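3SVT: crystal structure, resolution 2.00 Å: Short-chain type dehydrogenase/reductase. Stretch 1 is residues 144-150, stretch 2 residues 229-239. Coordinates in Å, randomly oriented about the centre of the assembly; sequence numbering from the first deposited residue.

Stretch 1 144-150: GSFVGIS
Stretch 2 229-239: DVANMAMFLLS

How do the two backbones lie against each other? Residues 144-149 form an extended strand, with phi/psi near -119/117 at Val147, and 229-238 belong to a helix that begins earlier in the chain, with values near -64/-46 at Ala234. Their axes run nearly antiparallel, at 154°, and approach to 8.4 Å. The register sets Ser145 CA 5.3 Å from Leu238 CA and Val147 CA 6.6 Å from Ala234 CA, so moving forward along the strand means moving back along the helix.

What polar bond joins the strand to the end of the helix? Ser145 points toward the helix with chi1 t, and its OG donates a hydrogen bond to Leu237 O at 2.9 Å. This carbonyl lies in the last turn of the helix, which ends at Leu238; Ser239 is the first residue to leave helical phi/psi. No backbone hydrogen bond to Leu237 O occurs within the stretch, so the serine hydroxyl is the donor it has here. Leu238, m,t, reaches in beside this bond, its CD2 3.3 Å from Ser145 O.

Which side chain fills the middle of the contact? Val147, chi1 t, also points toward the helix. Its CG1 lies 4.3 Å from Ala234 CB, while its CG2 is 4.0 Å from both Leu237 CB and Leu238 CD2. These are apolar contacts at van der Waals range. Val147 CG2 also lies 4.2 Å from Ala234 O, so the valine sits close to the helix backbone as well as to its side chains.

How does the contact continue toward the earlier helical turn? Ile149 leaves its CA sideways, but its m,m rotamer brings CD1 to 4.0 Å from CG1 of Val230, which has chi1 t and points toward the strand. Between Ser145 and Val147, Phe146 points away, following the alternation of an extended strand, and makes no contact with the helix.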

ATOM      1  N   GLY B 144       3.915   2.758  26.670  1.00 26.24           N
ATOM      2  CA  GLY B 144       4.444   4.031  26.189  1.00 25.84           C
ATOM      3  C   GLY B 144       4.248   4.151  24.704  1.00 24.94           C
ATOM      4  O   GLY B 144       3.492   3.380  24.121  1.00 24.24           O
ATOM      5  N   SER B 145       4.931   5.112  24.082  1.00 25.48           N
ATOM      6  CA  SER B 145       4.690   5.445  22.673  1.00 24.75           C
ATOM      7  C   SER B 145       5.976   5.823  21.944  1.00 24.70           C
ATOM      8  O   SER B 145       6.656   6.761  22.347  1.00 25.21           O
ATOM      9  CB  SER B 145       3.672   6.615  22.570  1.00 25.26           C
ATOM     10  OG  SER B 145       3.501   7.014  21.206  1.00 24.21           O
ATOM     11  N   PHE B 146       6.306   5.086  20.884  1.00 23.18           N
ATOM     12  CA  PHE B 146       7.532   5.314  20.134  1.00 22.98           C
ATOM     13  C   PHE B 146       7.121   5.910  18.774  1.00 22.20           C
ATOM     14  O   PHE B 146       6.290   5.341  18.089  1.00 22.60           O
ATOM     15  CB  PHE B 146       8.277   3.991  19.928  1.00 22.63           C
ATOM     16  CG  PHE B 146       9.637   4.148  19.317  1.00 23.51           C
ATOM     17  CD1 PHE B 146       9.787   4.420  17.959  1.00 20.32           C
ATOM     18  CD2 PHE B 146      10.786   4.031  20.110  1.00 20.86           C
ATOM     19  CE1 PHE B 146      11.057   4.578  17.402  1.00 22.56           C
ATOM     20  CE2 PHE B 146      12.049   4.188  19.561  1.00 20.26           C
ATOM     21  CZ  PHE B 146      12.190   4.462  18.212  1.00 21.44           C
ATOM     22  N   VAL B 147       7.684   7.043  18.407  1.00 21.55           N
ATOM     23  CA  VAL B 147       7.416   7.653  17.126  1.00 21.20           C
ATOM     24  C   VAL B 147       8.715   7.763  16.311  1.00 22.09           C
ATOM     25  O   VAL B 147       9.674   8.471  16.688  1.00 22.49           O
ATOM     26  CB  VAL B 147       6.789   9.056  17.319  1.00 21.40           C
ATOM     27  CG1 VAL B 147       6.475   9.730  15.933  1.00 20.43           C
ATOM     28  CG2 VAL B 147       5.542   8.958  18.213  1.00 18.15           C
ATOM     29  N   GLY B 148       8.741   7.079  15.185  1.00 22.58           N
ATOM     30  CA  GLY B 148       9.855   7.156  14.270  1.00 23.40           C
ATOM     31  C   GLY B 148       9.618   8.180  13.186  1.00 24.53           C
ATOM     32  O   GLY B 148       8.546   8.210  12.556  1.00 24.22           O
ATOM     33  N   ILE B 149      10.617   9.017  12.944  1.00 25.86           N
ATOM     34  CA  ILE B 149      10.516   9.989  11.845  1.00 27.26           C
ATOM     35  C   ILE B 149      11.153   9.447  10.568  1.00 27.50           C
ATOM     36  O   ILE B 149      12.368   9.284  10.483  1.00 27.53           O
ATOM     37  CB  ILE B 149      11.147  11.334  12.175  1.00 28.27           C
ATOM     38  CG1 ILE B 149      10.606  11.871  13.508  1.00 28.99           C
ATOM     39  CG2 ILE B 149      10.897  12.322  11.008  1.00 27.32           C
ATOM     40  CD1 ILE B 149       9.132  12.185  13.506  1.00 30.51           C
ATOM     41  N   SER B 150      10.311   9.185   9.578  1.00 26.80           N
ATOM     42  CA  SER B 150      10.737   8.606   8.319  1.00 27.19           C
ATOM     43  C   SER B 150      10.873   9.719   7.265  1.00 27.26           C
ATOM     44  O   SER B 150      11.473  10.737   7.547  1.00 27.40           O
ATOM     45  CB  SER B 150       9.750   7.515   7.922  1.00 27.10           C
ATOM     46  OG  SER B 150      10.062   6.912   6.677  1.00 28.60           O
ATOM     47  N   ASP B 229       4.542  21.457  12.111  1.00 23.98           N
ATOM     48  CA  ASP B 229       3.611  20.500  11.534  1.00 23.81           C
ATOM     49  C   ASP B 229       3.991  19.066  11.985  1.00 24.21           C
ATOM     50  O   ASP B 229       3.118  18.259  12.333  1.00 24.30           O
ATOM     51  CB  ASP B 229       3.591  20.539  10.013  1.00 22.92           C
ATOM     52  CG  ASP B 229       3.185  21.888   9.431  1.00 25.01           C
ATOM     53  OD1 ASP B 229       2.280  22.559   9.994  1.00 25.15           O
ATOM     54  OD2 ASP B 229       3.749  22.253   8.350  1.00 22.82           O
ATOM     55  N   VAL B 230       5.289  18.745  11.938  1.00 23.37           N
ATOM     56  CA  VAL B 230       5.733  17.401  12.317  1.00 22.86           C
ATOM     57  C   VAL B 230       5.658  17.234  13.853  1.00 23.04           C
ATOM     58  O   VAL B 230       5.249  16.190  14.332  1.00 23.02           O
ATOM     59  CB  VAL B 230       7.153  17.108  11.824  1.00 22.87           C
ATOM     60  CG1 VAL B 230       7.554  15.662  12.202  1.00 23.15           C
ATOM     61  CG2 VAL B 230       7.269  17.362  10.275  1.00 20.91           C
ATOM     62  N   ALA B 231       6.039  18.275  14.595  1.00 23.54           N
ATOM     63  CA  ALA B 231       6.002  18.248  16.067  1.00 24.50           C
ATOM     64  C   ALA B 231       4.593  17.987  16.570  1.00 24.48           C
ATOM     65  O   ALA B 231       4.403  17.227  17.497  1.00 25.90           O
ATOM     66  CB  ALA B 231       6.548  19.567  16.651  1.00 24.46           C
ATOM     67  N   ASN B 232       3.608  18.626  15.946  1.00 24.73           N
ATOM     68  CA  ASN B 232       2.196  18.455  16.306  1.00 25.03           C
ATOM     69  C   ASN B 232       1.726  16.981  16.155  1.00 24.80           C
ATOM     70  O   ASN B 232       1.053  16.432  17.029  1.00 24.38           O
ATOM     71  CB  ASN B 232       1.314  19.331  15.404  1.00 24.64           C
ATOM     72  CG  ASN B 232       1.391  20.836  15.717  1.00 26.38           C
ATOM     73  OD1 ASN B 232       1.691  21.260  16.834  1.00 25.60           O
ATOM     74  ND2 ASN B 232       1.064  21.644  14.707  1.00 22.02           N
ATOM     75  N   MET B 233       2.086  16.356  15.037  1.00 24.56           N
ATOM     76  CA  MET B 233       1.747  14.946  14.796  1.00 24.61           C
ATOM     77  C   MET B 233       2.448  14.042  15.795  1.00 25.60           C
ATOM     78  O   MET B 233       1.846  13.081  16.273  1.00 24.88           O
ATOM     79  CB  MET B 233       2.138  14.507  13.378  1.00 24.25           C
ATOM     80  CG  MET B 233       1.784  13.060  13.049  1.00 25.22           C
ATOM     81  SD  MET B 233       0.019  12.718  12.973  1.00 28.27           S
ATOM     82  CE  MET B 233      -0.318  13.433  11.354  1.00 25.59           C
ATOM     83  N   ALA B 234       3.719  14.330  16.076  1.00 25.72           N
ATOM     84  CA  ALA B 234       4.451  13.498  17.015  1.00 26.13           C
ATOM     85  C   ALA B 234       3.823  13.579  18.391  1.00 26.05           C
ATOM     86  O   ALA B 234       3.610  12.566  19.040  1.00 25.72           O
ATOM     87  CB  ALA B 234       5.932  13.874  17.059  1.00 26.12           C
ATOM     88  N   MET B 235       3.517  14.798  18.826  1.00 25.93           N
ATOM     89  CA  MET B 235       2.923  14.994  20.143  1.00 25.87           C
ATOM     90  C   MET B 235       1.555  14.332  20.233  1.00 25.32           C
ATOM     91  O   MET B 235       1.220  13.685  21.235  1.00 24.97           O
ATOM     92  CB  MET B 235       2.854  16.491  20.500  1.00 26.31           C
ATOM     93  CG  MET B 235       4.234  17.134  20.717  1.00 27.56           C
ATOM     94  SD  MET B 235       4.220  18.911  21.052  1.00 32.08           S
ATOM     95  CE  MET B 235       3.283  18.904  22.551  1.00 31.73           C
ATOM     96  N   PHE B 236       0.752  14.475  19.191  1.00 24.47           N
ATOM     97  CA  PHE B 236      -0.519  13.754  19.160  1.00 24.73           C
ATOM     98  C   PHE B 236      -0.304  12.250  19.288  1.00 24.30           C
ATOM     99  O   PHE B 236      -0.950  11.607  20.107  1.00 24.22           O
ATOM    100  CB  PHE B 236      -1.306  14.052  17.886  1.00 24.67           C
ATOM    101  CG  PHE B 236      -2.540  13.197  17.735  1.00 26.63           C
ATOM    102  CD1 PHE B 236      -3.631  13.378  18.559  1.00 26.67           C
ATOM    103  CD2 PHE B 236      -2.590  12.184  16.793  1.00 29.44           C
ATOM    104  CE1 PHE B 236      -4.741  12.579  18.454  1.00 25.80           C
ATOM    105  CE2 PHE B 236      -3.722  11.389  16.686  1.00 29.28           C
ATOM    106  CZ  PHE B 236      -4.785  11.602  17.532  1.00 26.30           C
ATOM    107  N   LEU B 237       0.624  11.690  18.514  1.00 23.43           N
ATOM    108  CA  LEU B 237       0.853  10.245  18.617  1.00 22.93           C
ATOM    109  C   LEU B 237       1.453   9.802  19.979  1.00 23.04           C
ATOM    110  O   LEU B 237       1.236   8.675  20.387  1.00 21.66           O
ATOM    111  CB  LEU B 237       1.730   9.742  17.503  1.00 22.57           C
ATOM    112  CG  LEU B 237       1.163   9.769  16.095  1.00 23.90           C
ATOM    113  CD1 LEU B 237       2.286   9.453  15.123  1.00 22.27           C
ATOM    114  CD2 LEU B 237      -0.024   8.780  15.937  1.00 21.43           C
ATOM    115  N   LEU B 238       2.217  10.680  20.652  1.00 23.55           N
ATOM    116  CA  LEU B 238       2.714  10.368  22.006  1.00 24.24           C
ATOM    117  C   LEU B 238       1.606  10.403  23.056  1.00 24.52           C
ATOM    118  O   LEU B 238       1.736   9.764  24.092  1.00 24.92           O
ATOM    119  CB  LEU B 238       3.824  11.331  22.439  1.00 24.23           C
ATOM    120  CG  LEU B 238       5.157  11.265  21.709  1.00 24.98           C
ATOM    121  CD1 LEU B 238       6.001  12.508  22.010  1.00 21.74           C
ATOM    122  CD2 LEU B 238       5.885   9.952  22.037  1.00 23.53           C
ATOM    123  N   SER B 239       0.558  11.190  22.797  1.00 24.44           N
ATOM    124  CA  SER B 239      -0.462  11.497  23.779  1.00 24.93           C
ATOM    125  C   SER B 239      -1.466  10.369  23.912  1.00 25.88           C
ATOM    126  O   SER B 239      -1.594   9.491  23.023  1.00 25.12           O
ATOM    127  CB  SER B 239      -1.221  12.779  23.403  1.00 25.41           C
ATOM    128  OG  SER B 239      -2.257  12.488  22.457  1.00 26.21           O
TER